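Local atomic coordinates of adhesion G-protein coupled receptor G6 (Danio rerio, PDB entry 6V55), a protein that is an adhesion G-protein coupled receptor linked to myelination, whose calcium-binding, glycosylated extracellular region probably takes part in cell adhesion and in controlling receptor signalling. Residues Arg715-His720 against Ser758-Cys763; Pro729-Trp734 against Cys750-Asp755; Thr207-Cys212 against Val224-His229. All blocks are in the same frame, centred on the assembly; numbering follows the deposited sequence.

Interaction 1: residues Arg715-His720 against Ser758-Cys763; sequences RIEIAH and SNRTVC. With NAG (2-acetamido-2-deoxy-beta-D-glucopyranose), chain M.
Ser758 takes part through its backbone. Its O accepts a hydrogen bond from His720 ND1 at 2.8 Å. ND1 sits well above the carbonyl plane, while the oxygen lies in the plane of the imidazole. The CB of Asn759 points away from residues 715-720, and its ND2 is joined to C1 of an N-linked NAG. Its O takes the straight bond from His720 N at 2.8 Å, and its carbonyl carbon lies over one face of the His720 ring. Arg760 starts the strand, in a non-hydrogen-bonded pair with Ala719. Its CG is in the crowded position between N and the carbonyl carbon (chi1 62°). The chain then bends, and NH1 reaches Glu717 OE1 at 3.1 Å in a salt bridge whose hydrogen bond is weak. OE1 also receives Arg715 NH1 at 2.9 Å, on its anti lone pair. One carboxylate oxygen thus bridges two arginines, and its negative charge probably offsets the repulsion between them. Thr761 pairs with Ile718 by two backbone hydrogen bonds. Its OG1 meets His720 NE2 at a very short 2.4 Å, so both ring nitrogens are held and the ring's rotation is fixed. Val762 lays its methyls against one face of the Arg715 guanidinium, CG2 being 3.5 Å from Arg715 NH2. Cys763 N bonds Ile716 O at 2.6 Å, and Ile716 N returns the bond to Cys763 O. The Cys763 sulfur forms a disulfide with Cys731. The bound peptide, a separate chain, packs on Ile716, His720, Thr761 and Cys763. The pairing belongs to an antiparallel sheet to which the GPS motif contributes strands 760-765 and 750-752. Strand 714-719 lies between strands 649-653 and 760-765. Val698 of strand 697-701 packs on Ile716 and Ile718.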
loop_
_atom_site.group_PDB
_atom_site.type_symbol
_atom_site.label_atom_id
_atom_site.label_comp_id
_atom_site.label_asym_id
_atom_site.label_seq_id
_atom_site.Cartn_x
_atom_site.Cartn_y
_atom_site.Cartn_z
ATOM N N ARG A 715 29.610 -36.613 -32.467
ATOM C CA ARG A 715 29.455 -37.199 -31.140
ATOM C C ARG A 715 28.610 -36.245 -30.303
ATOM O O ARG A 715 29.065 -35.158 -29.938
ATOM C CB ARG A 715 30.818 -37.460 -30.500
ATOM C CG ARG A 715 30.813 -38.469 -29.355
ATOM C CD ARG A 715 32.076 -38.302 -28.541
ATOM N NE ARG A 715 32.157 -39.184 -27.380
ATOM C CZ ARG A 715 31.878 -38.813 -26.128
ATOM N NH1 ARG A 715 31.488 -37.567 -25.857
ATOM N NH2 ARG A 715 32.002 -39.695 -25.140
ATOM N N ILE A 716 27.369 -36.635 -30.022
ATOM C CA ILE A 716 26.470 -35.868 -29.164
ATOM C C ILE A 716 26.313 -36.634 -27.862
ATOM O O ILE A 716 25.772 -37.746 -27.853
ATOM C CB ILE A 716 25.096 -35.652 -29.819
ATOM C CG1 ILE A 716 25.230 -35.101 -31.247
ATOM C CG2 ILE A 716 24.161 -34.837 -28.904
ATOM C CD1 ILE A 716 25.290 -33.622 -31.344
ATOM N N GLU A 717 26.777 -36.051 -26.767
ATOM C CA GLU A 717 26.639 -36.655 -25.446
ATOM C C GLU A 717 25.720 -35.767 -24.632
ATOM O O GLU A 717 25.997 -34.576 -24.486
ATOM C CB GLU A 717 28.000 -36.805 -24.750
ATOM C CG GLU A 717 27.930 -37.032 -23.228
ATOM C CD GLU A 717 29.299 -36.966 -22.548
ATOM O OE1 GLU A 717 30.301 -37.405 -23.171
ATOM O OE2 GLU A 717 29.368 -36.471 -21.392
ATOM N N ILE A 718 24.608 -36.317 -24.145
ATOM C CA ILE A 718 23.701 -35.560 -23.284
ATOM C C ILE A 718 23.545 -36.296 -21.962
ATOM O O ILE A 718 23.404 -37.524 -21.936
ATOM C CB ILE A 718 22.311 -35.301 -23.916
ATOM C CG1 ILE A 718 22.382 -35.120 -25.428
ATOM C CG2 ILE A 718 21.725 -34.035 -23.339
ATOM C CD1 ILE A 718 21.056 -35.101 -26.091
ATOM N N ALA A 719 23.576 -35.537 -20.868
ATOM C CA ALA A 719 23.308 -36.071 -19.542
ATOM C C ALA A 719 21.825 -36.365 -19.381
ATOM O O ALA A 719 20.977 -35.626 -19.888
ATOM C CB ALA A 719 23.750 -35.081 -18.471
ATOM N N HIS A 720 21.518 -37.448 -18.669
ATOM C CA HIS A 720 20.137 -37.820 -18.399
ATOM C C HIS A 720 19.516 -36.882 -17.374
ATOM O O HIS A 720 20.207 -36.198 -16.612
ATOM C CB HIS A 720 20.058 -39.243 -17.874
ATOM C CG HIS A 720 20.620 -40.259 -18.809
ATOM N ND1 HIS A 720 21.117 -41.470 -18.377
ATOM C CD2 HIS A 720 20.759 -40.253 -20.155
ATOM C CE1 HIS A 720 21.535 -42.169 -19.417
ATOM N NE2 HIS A 720 21.323 -41.455 -20.508
ATOM N N SER A 758 24.582 -45.086 -17.021
ATOM C CA SER A 758 23.278 -44.762 -16.452
ATOM C C SER A 758 23.070 -43.262 -16.271
ATOM O O SER A 758 21.927 -42.828 -16.069
ATOM C CB SER A 758 23.102 -45.486 -15.113
ATOM O OG SER A 758 24.320 -45.596 -14.405
ATOM N N ASN A 759 24.141 -42.471 -16.350
ATOM C CA ASN A 759 24.099 -41.022 -16.179
ATOM C C ASN A 759 24.055 -40.252 -17.492
ATOM O O ASN A 759 23.412 -39.198 -17.558
ATOM C CB ASN A 759 25.328 -40.544 -15.398
ATOM C CG ASN A 759 25.322 -40.979 -13.953
ATOM O OD1 ASN A 759 24.816 -42.043 -13.598
ATOM N ND2 ASN A 759 25.895 -40.135 -13.105
ATOM N N ARG A 760 24.744 -40.736 -18.523
ATOM C CA ARG A 760 24.865 -40.057 -19.804
ATOM C C ARG A 760 24.470 -41.017 -20.921
ATOM O O ARG A 760 24.438 -42.238 -20.739
ATOM C CB ARG A 760 26.299 -39.566 -20.031
ATOM C CG ARG A 760 27.296 -40.728 -20.071
ATOM C CD ARG A 760 28.522 -40.457 -20.914
ATOM N NE ARG A 760 29.693 -41.128 -20.362
ATOM C CZ ARG A 760 30.936 -40.912 -20.770
ATOM N NH1 ARG A 760 31.175 -40.036 -21.738
ATOM N NH2 ARG A 760 31.943 -41.566 -20.204
ATOM N N THR A 761 24.143 -40.456 -22.083
ATOM C CA THR A 761 24.060 -41.233 -23.313
ATOM C C THR A 761 24.909 -40.526 -24.358
ATOM O O THR A 761 24.875 -39.294 -24.449
ATOM C CB THR A 761 22.607 -41.399 -23.783
ATOM O OG1 THR A 761 21.853 -42.021 -22.742
ATOM C CG2 THR A 761 22.507 -42.298 -25.033
ATOM N N VAL A 762 25.711 -41.298 -25.095
ATOM C CA VAL A 762 26.495 -40.795 -26.215
ATOM C C VAL A 762 25.818 -41.228 -27.511
ATOM O O VAL A 762 25.510 -42.411 -27.694
ATOM C CB VAL A 762 27.946 -41.303 -26.140
ATOM C CG1 VAL A 762 28.719 -40.986 -27.418
ATOM C CG2 VAL A 762 28.647 -40.693 -24.936
ATOM N N CYS A 763 25.560 -40.266 -28.395
ATOM C CA CYS A 763 25.020 -40.520 -29.725
ATOM C C CYS A 763 26.045 -40.215 -30.800
ATOM O O CYS A 763 26.738 -39.187 -30.755
ATOM C CB CYS A 763 23.796 -39.662 -30.016
ATOM S SG CYS A 763 22.587 -39.829 -28.785
HETATM C C1 NAG M . 26.036 -40.319 -11.678
HETATM C C2 NAG M . 24.785 -40.102 -10.800
HETATM C C3 NAG M . 25.169 -40.189 -9.314
HETATM C C4 NAG M . 25.936 -41.475 -9.000
HETATM C C5 NAG M . 27.109 -41.682 -9.969
HETATM C C6 NAG M . 27.785 -43.028 -9.812
HETATM C C7 NAG M . 22.931 -38.713 -11.664
HETATM C C8 NAG M . 22.421 -37.312 -11.849
HETATM N N2 NAG M . 24.135 -38.828 -11.084
HETATM O O3 NAG M . 23.987 -40.110 -8.524
HETATM O O4 NAG M . 26.457 -41.411 -7.676
HETATM O O5 NAG M . 26.661 -41.600 -11.334
HETATM O O6 NAG M . 28.606 -43.334 -10.931
HETATM O O7 NAG M . 22.285 -39.696 -12.032
#

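Interaction 2: residues Pro729-Trp734 against Cys750-Asp755; sequences PQCVFW and CKVGSD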
loop_
_atom_site.group_PDB
_atom_site.type_symbol
_atom_site.label_atom_id
_atom_site.label_comp_id
_atom_site.label_asym_id
_atom_site.label_seq_id
_atom_site.Cartn_x
_atom_site.Cartn_y
_atom_site.Cartn_z
ATOM N N PRO A 729 18.507 -46.711 -24.258
ATOM C CA PRO A 729 18.296 -45.392 -24.848
ATOM C C PRO A 729 18.132 -45.448 -26.356
ATOM O O PRO A 729 18.714 -46.283 -27.051
ATOM C CB PRO A 729 19.573 -44.638 -24.463
ATOM C CG PRO A 729 20.625 -45.693 -24.392
ATOM C CD PRO A 729 19.938 -46.987 -24.018
ATOM N N GLN A 730 17.326 -44.517 -26.859
ATOM C CA GLN A 730 17.170 -44.286 -28.293
ATOM C C GLN A 730 17.599 -42.847 -28.577
ATOM O O GLN A 730 16.980 -41.901 -28.075
ATOM C CB GLN A 730 15.730 -44.545 -28.732
ATOM C CG GLN A 730 15.537 -44.715 -30.223
ATOM C CD GLN A 730 14.116 -45.123 -30.568
ATOM O OE1 GLN A 730 13.341 -44.326 -31.109
ATOM N NE2 GLN A 730 13.767 -46.374 -30.265
ATOM N N CYS A 731 18.686 -42.687 -29.330
ATOM C CA CYS A 731 19.142 -41.367 -29.744
ATOM C C CYS A 731 18.191 -40.819 -30.797
ATOM O O CYS A 731 17.939 -41.479 -31.810
ATOM C CB CYS A 731 20.558 -41.448 -30.305
ATOM S SG CYS A 731 21.841 -41.733 -29.093
ATOM N N VAL A 732 17.655 -39.621 -30.568
ATOM C CA VAL A 732 16.702 -39.031 -31.498
ATOM C C VAL A 732 17.120 -37.609 -31.854
ATOM O O VAL A 732 17.923 -36.981 -31.153
ATOM C CB VAL A 732 15.264 -39.065 -30.938
ATOM C CG1 VAL A 732 14.674 -40.451 -31.148
ATOM C CG2 VAL A 732 15.258 -38.701 -29.459
ATOM N N PHE A 733 16.612 -37.123 -32.995
ATOM C CA PHE A 733 16.684 -35.710 -33.349
ATOM C C PHE A 733 15.292 -35.158 -33.648
ATOM O O PHE A 733 14.394 -35.890 -34.076
ATOM C CB PHE A 733 17.646 -35.417 -34.542
ATOM C CG PHE A 733 17.068 -35.736 -35.898
ATOM C CD1 PHE A 733 17.063 -37.051 -36.361
ATOM C CD2 PHE A 733 16.557 -34.726 -36.731
ATOM C CE1 PHE A 733 16.531 -37.362 -37.605
ATOM C CE2 PHE A 733 16.008 -35.039 -37.968
ATOM C CZ PHE A 733 16.006 -36.361 -38.409
ATOM N N TRP A 734 15.124 -33.853 -33.445
ATOM C CA TRP A 734 13.817 -33.213 -33.617
ATOM C C TRP A 734 13.569 -32.917 -35.094
ATOM O O TRP A 734 14.183 -32.006 -35.661
ATOM C CB TRP A 734 13.701 -31.922 -32.810
ATOM C CG TRP A 734 12.268 -31.416 -32.783
ATOM C CD1 TRP A 734 11.723 -30.395 -33.529
ATOM C CD2 TRP A 734 11.190 -31.947 -31.995
ATOM N NE1 TRP A 734 10.379 -30.256 -33.237
ATOM C CE2 TRP A 734 10.030 -31.199 -32.305
ATOM C CE3 TRP A 734 11.095 -32.983 -31.055
ATOM C CZ2 TRP A 734 8.802 -31.452 -31.706
ATOM C CZ3 TRP A 734 9.869 -33.230 -30.462
ATOM C CH2 TRP A 734 8.739 -32.469 -30.792
ATOM N N CYS A 750 20.749 -41.780 -36.208
ATOM C CA CYS A 750 21.335 -41.671 -34.876
ATOM C C CYS A 750 21.370 -43.038 -34.200
ATOM O O CYS A 750 20.318 -43.664 -34.004
ATOM C CB CYS A 750 20.544 -40.665 -34.036
ATOM S SG CYS A 750 20.764 -39.017 -34.655
ATOM N N LYS A 751 22.577 -43.484 -33.831
ATOM C CA LYS A 751 22.791 -44.696 -33.048
ATOM C C LYS A 751 23.555 -44.378 -31.759
ATOM O O LYS A 751 24.170 -43.315 -31.622
ATOM C CB LYS A 751 23.540 -45.763 -33.871
ATOM C CG LYS A 751 25.027 -45.481 -34.136
ATOM C CD LYS A 751 25.740 -46.728 -34.696
ATOM C CE LYS A 751 27.272 -46.658 -34.587
ATOM N NZ LYS A 751 27.933 -47.975 -34.910
ATOM N N VAL A 752 23.515 -45.323 -30.809
ATOM C CA VAL A 752 24.103 -45.158 -29.478
ATOM C C VAL A 752 25.564 -45.604 -29.488
ATOM O O VAL A 752 25.874 -46.741 -29.849
ATOM C CB VAL A 752 23.300 -45.954 -28.433
ATOM C CG1 VAL A 752 23.992 -45.954 -27.082
ATOM C CG2 VAL A 752 21.883 -45.393 -28.311
ATOM N N GLY A 753 26.469 -44.706 -29.087
ATOM C CA GLY A 753 27.866 -45.059 -28.933
ATOM C C GLY A 753 28.142 -45.856 -27.667
ATOM O O GLY A 753 27.315 -45.969 -26.760
ATOM N N SER A 754 29.355 -46.407 -27.595
ATOM C CA SER A 754 29.652 -47.414 -26.582
ATOM C C SER A 754 29.948 -46.829 -25.199
ATOM O O SER A 754 30.060 -47.590 -24.229
ATOM C CB SER A 754 30.824 -48.287 -27.057
ATOM O OG SER A 754 30.738 -49.612 -26.548
ATOM N N ASP A 755 30.028 -45.509 -25.069
ATOM C CA ASP A 755 30.420 -44.877 -23.819
ATOM C C ASP A 755 29.247 -44.577 -22.896
ATOM O O ASP A 755 29.433 -43.883 -21.888
ATOM C CB ASP A 755 31.159 -43.575 -24.110
ATOM C CG ASP A 755 32.391 -43.795 -24.931
ATOM O OD1 ASP A 755 32.363 -43.426 -26.130
ATOM O OD2 ASP A 755 33.370 -44.355 -24.379
#
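Strands 730-734 and 750-752 run roughly antiparallel, with 154° between their directions. Their axes come within 5.9 Å, yet no hydrogen bond joins the two segments. Cys731 and Cys750 are the nearest pair, with CA atoms 5.6 Å apart. The CB atoms of both cysteines point toward the opposite segment. They meet through their methylenes, Cys731 CB lying 3.8 Å from Cys750 CB, and are not bonded to each other. In Cys731, SG is anti to the carbonyl carbon (chi1 -72°), which sets it against Val752 CG2 at 3.7 Å. The same methyl lies 3.5 Å from Pro729 O and also touches CG of the Pro729 ring, which crosses the valine at about a right angle. Val752 CG2 therefore fits among a sulfur, a carbonyl and a ring carbon. Outside the two segments, Cys731 is bonded to Cys763 and Cys750 to Cys765, both on strand 760-765. Residues 730-733 also pair with a strand of the bound peptide, a separate chain. With no charge pair and no hydrogen bond of its own, the contact is one of apolar packing beside two disulfides. These covalent links of the GPS motif tie both segments to a common strand.

Interaction 3: residues Thr207-Cys212 against Val224-His229; sequences TMKPLC and VYFEGH. Unlike the reference sequence in segment 224-229: Glu227 (reference Gly).
Strands 209-216 and 221-226 form a beta hairpin in the domain assigned to the pentaxin family, whose two antiparallel sheets fit the concanavalin-like beta-sandwich. Lys209 reaches across to the second segment. Its CB points toward residues 224-229 and lies 4.1 Å from Phe226 CE2. CD comes closer to the same CE2, at 3.8 Å, and meets the ring at its edge. A bend at chi3 (-65°) keeps CE 3.9 Å from Phe226 CE2. NZ then ends on Glu227 OE1 at 2.8 Å, a salt bridge on the anti lone pair of that oxygen. NZ has a second acid partner in Asp203, so the ammonium probably offsets repulsion between the two carboxylates. An alanine here would lose both salt bridges and the chain along the phenylalanine edge, and would probably leave the like charges of Glu227 and Asp203 close together with less to offset them. Glu227 stands where the reference sequence has glycine. It lies in a type I' turn from Phe226 to His229, which leads into strand 229-234. Leu211 CD1 reaches the second strand, 3.4 Å from Tyr225 O, and touches Phe226 CB and Val224 CG1. Cys212 and Tyr225 form a hydrogen-bonded pair, their CB atoms 3.7 Å apart. Cys212 SG approaches the Tyr225 ring obliquely, a sulfur-aromatic contact. Cys212 N bonds Tyr225 O at 3.0 Å, while Tyr225 N sits 26° out of the carbonyl plane of Cys212 O.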
loop_
_atom_site.group_PDB
_atom_site.type_symbol
_atom_site.label_atom_id
_atom_site.label_comp_id
_atom_site.label_asym_id
_atom_site.label_seq_id
_atom_site.Cartn_x
_atom_site.Cartn_y
_atom_site.Cartn_z
ATOM N N THR A 207 -16.611 27.353 30.248
ATOM C CA THR A 207 -15.549 27.711 29.316
ATOM C C THR A 207 -14.210 27.674 30.053
ATOM O O THR A 207 -14.093 28.181 31.179
ATOM C CB THR A 207 -15.793 29.101 28.721
ATOM O OG1 THR A 207 -17.141 29.183 28.258
ATOM C CG2 THR A 207 -14.829 29.385 27.538
ATOM N N MET A 208 -13.211 27.055 29.429
ATOM C CA MET A 208 -11.896 27.014 30.039
ATOM C C MET A 208 -11.222 28.373 29.972
ATOM O O MET A 208 -11.346 29.107 28.985
ATOM C CB MET A 208 -11.006 25.997 29.357
ATOM C CG MET A 208 -11.458 24.601 29.525
ATOM S SD MET A 208 -9.995 23.601 29.482
ATOM C CE MET A 208 -10.052 22.914 31.107
ATOM N N LYS A 209 -10.472 28.692 31.026
ATOM C CA LYS A 209 -9.695 29.905 31.030
ATOM C C LYS A 209 -8.411 29.615 31.795
ATOM O O LYS A 209 -8.437 28.864 32.789
ATOM C CB LYS A 209 -10.451 31.084 31.660
ATOM C CG LYS A 209 -10.851 32.173 30.661
ATOM C CD LYS A 209 -11.357 33.421 31.380
ATOM C CE LYS A 209 -12.647 33.136 32.151
ATOM N NZ LYS A 209 -13.226 34.368 32.782
ATOM N N PRO A 210 -7.275 30.138 31.326
ATOM C CA PRO A 210 -6.012 29.940 32.043
ATOM C C PRO A 210 -5.905 30.797 33.300
ATOM O O PRO A 210 -6.474 31.888 33.402
ATOM C CB PRO A 210 -4.951 30.337 31.003
ATOM C CG PRO A 210 -5.648 31.285 30.079
ATOM C CD PRO A 210 -7.074 30.823 30.030
ATOM N N LEU A 211 -5.157 30.265 34.270
ATOM C CA LEU A 211 -4.983 30.857 35.591
ATOM C C LEU A 211 -3.620 30.447 36.132
ATOM O O LEU A 211 -3.331 29.250 36.226
ATOM C CB LEU A 211 -6.085 30.400 36.559
ATOM C CG LEU A 211 -5.820 30.768 38.029
ATOM C CD1 LEU A 211 -5.783 32.292 38.215
ATOM C CD2 LEU A 211 -6.841 30.132 38.977
ATOM N N CYS A 212 -2.810 31.434 36.520
ATOM C CA CYS A 212 -1.483 31.209 37.078
ATOM C C CYS A 212 -1.428 31.718 38.506
ATOM O O CYS A 212 -1.955 32.791 38.811
ATOM C CB CYS A 212 -0.400 31.912 36.279
ATOM S SG CYS A 212 -0.698 31.867 34.521
ATOM N N VAL A 224 -1.071 36.520 40.974
ATOM C CA VAL A 224 -2.198 35.916 40.260
ATOM C C VAL A 224 -2.180 36.457 38.834
ATOM O O VAL A 224 -2.118 37.677 38.633
ATOM C CB VAL A 224 -3.548 36.218 40.939
ATOM C CG1 VAL A 224 -4.704 35.689 40.112
ATOM C CG2 VAL A 224 -3.616 35.591 42.313
ATOM N N TYR A 225 -2.212 35.560 37.852
ATOM C CA TYR A 225 -2.427 35.927 36.458
ATOM C C TYR A 225 -3.769 35.352 36.004
ATOM O O TYR A 225 -3.960 34.129 36.012
ATOM C CB TYR A 225 -1.270 35.433 35.593
ATOM C CG TYR A 225 -1.118 36.131 34.268
ATOM C CD1 TYR A 225 -1.895 35.747 33.167
ATOM C CD2 TYR A 225 -0.188 37.162 34.105
ATOM C CE1 TYR A 225 -1.765 36.376 31.943
ATOM C CE2 TYR A 225 -0.039 37.799 32.879
ATOM C CZ TYR A 225 -0.834 37.398 31.802
ATOM O OH TYR A 225 -0.712 38.015 30.577
ATOM N N PHE A 226 -4.690 36.240 35.613
ATOM C CA PHE A 226 -6.048 35.892 35.207
ATOM C C PHE A 226 -6.564 37.028 34.333
ATOM O O PHE A 226 -6.476 38.195 34.735
ATOM C CB PHE A 226 -6.946 35.713 36.426
ATOM C CG PHE A 226 -8.247 34.983 36.173
ATOM C CD1 PHE A 226 -9.122 34.844 37.219
ATOM C CD2 PHE A 226 -8.601 34.399 34.951
ATOM C CE1 PHE A 226 -10.323 34.185 37.098
ATOM C CE2 PHE A 226 -9.803 33.713 34.799
ATOM C CZ PHE A 226 -10.683 33.608 35.909
ATOM N N GLU A 227 -7.101 36.664 33.156
ATOM C CA GLU A 227 -7.740 37.567 32.193
ATOM C C GLU A 227 -6.793 38.675 31.715
ATOM O O GLU A 227 -7.197 39.830 31.580
ATOM C CB GLU A 227 -9.045 38.143 32.763
ATOM C CG GLU A 227 -10.199 37.127 32.729
ATOM C CD GLU A 227 -11.531 37.691 33.218
ATOM O OE1 GLU A 227 -12.430 36.884 33.566
ATOM O OE2 GLU A 227 -11.668 38.938 33.256
ATOM N N GLY A 228 -5.521 38.328 31.461
ATOM C CA GLY A 228 -4.554 39.252 30.887
ATOM C C GLY A 228 -3.858 40.170 31.868
ATOM O O GLY A 228 -2.822 40.762 31.516
ATOM N N HIS A 229 -4.372 40.299 33.089
ATOM C CA HIS A 229 -3.880 41.252 34.069
ATOM C C HIS A 229 -3.102 40.535 35.166
ATOM O O HIS A 229 -3.453 39.424 35.576
ATOM C CB HIS A 229 -5.043 42.031 34.681
ATOM C CG HIS A 229 -6.002 42.584 33.673
ATOM N ND1 HIS A 229 -7.360 42.341 33.726
ATOM C CD2 HIS A 229 -5.805 43.378 32.594
ATOM C CE1 HIS A 229 -7.958 42.962 32.725
ATOM N NE2 HIS A 229 -7.038 43.599 32.023
#

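In the fold
Interactions 1 and 2 are neighbours, with centres about 8 Å apart. Both involve the GPS motif, interaction 1 through 758-763 and interaction 2 through both segments. Strand 760-765 connects them, pairing with strand 714-719 on one edge and strand 750-752 on the other, and the Cys731-Cys763 disulfide crosses between the two contacts. Interaction 1 is partly buried, with none of its touching residues exposed, and has a full backbone ladder and a charged network. Interaction 2 is a surface contact, apolar and without hydrogen bonds. Interaction 3, about 97 Å from interaction 1 between centres, is a partly buried hairpin in another domain, with one bridged pair and an exposed salt-bridged turn residue.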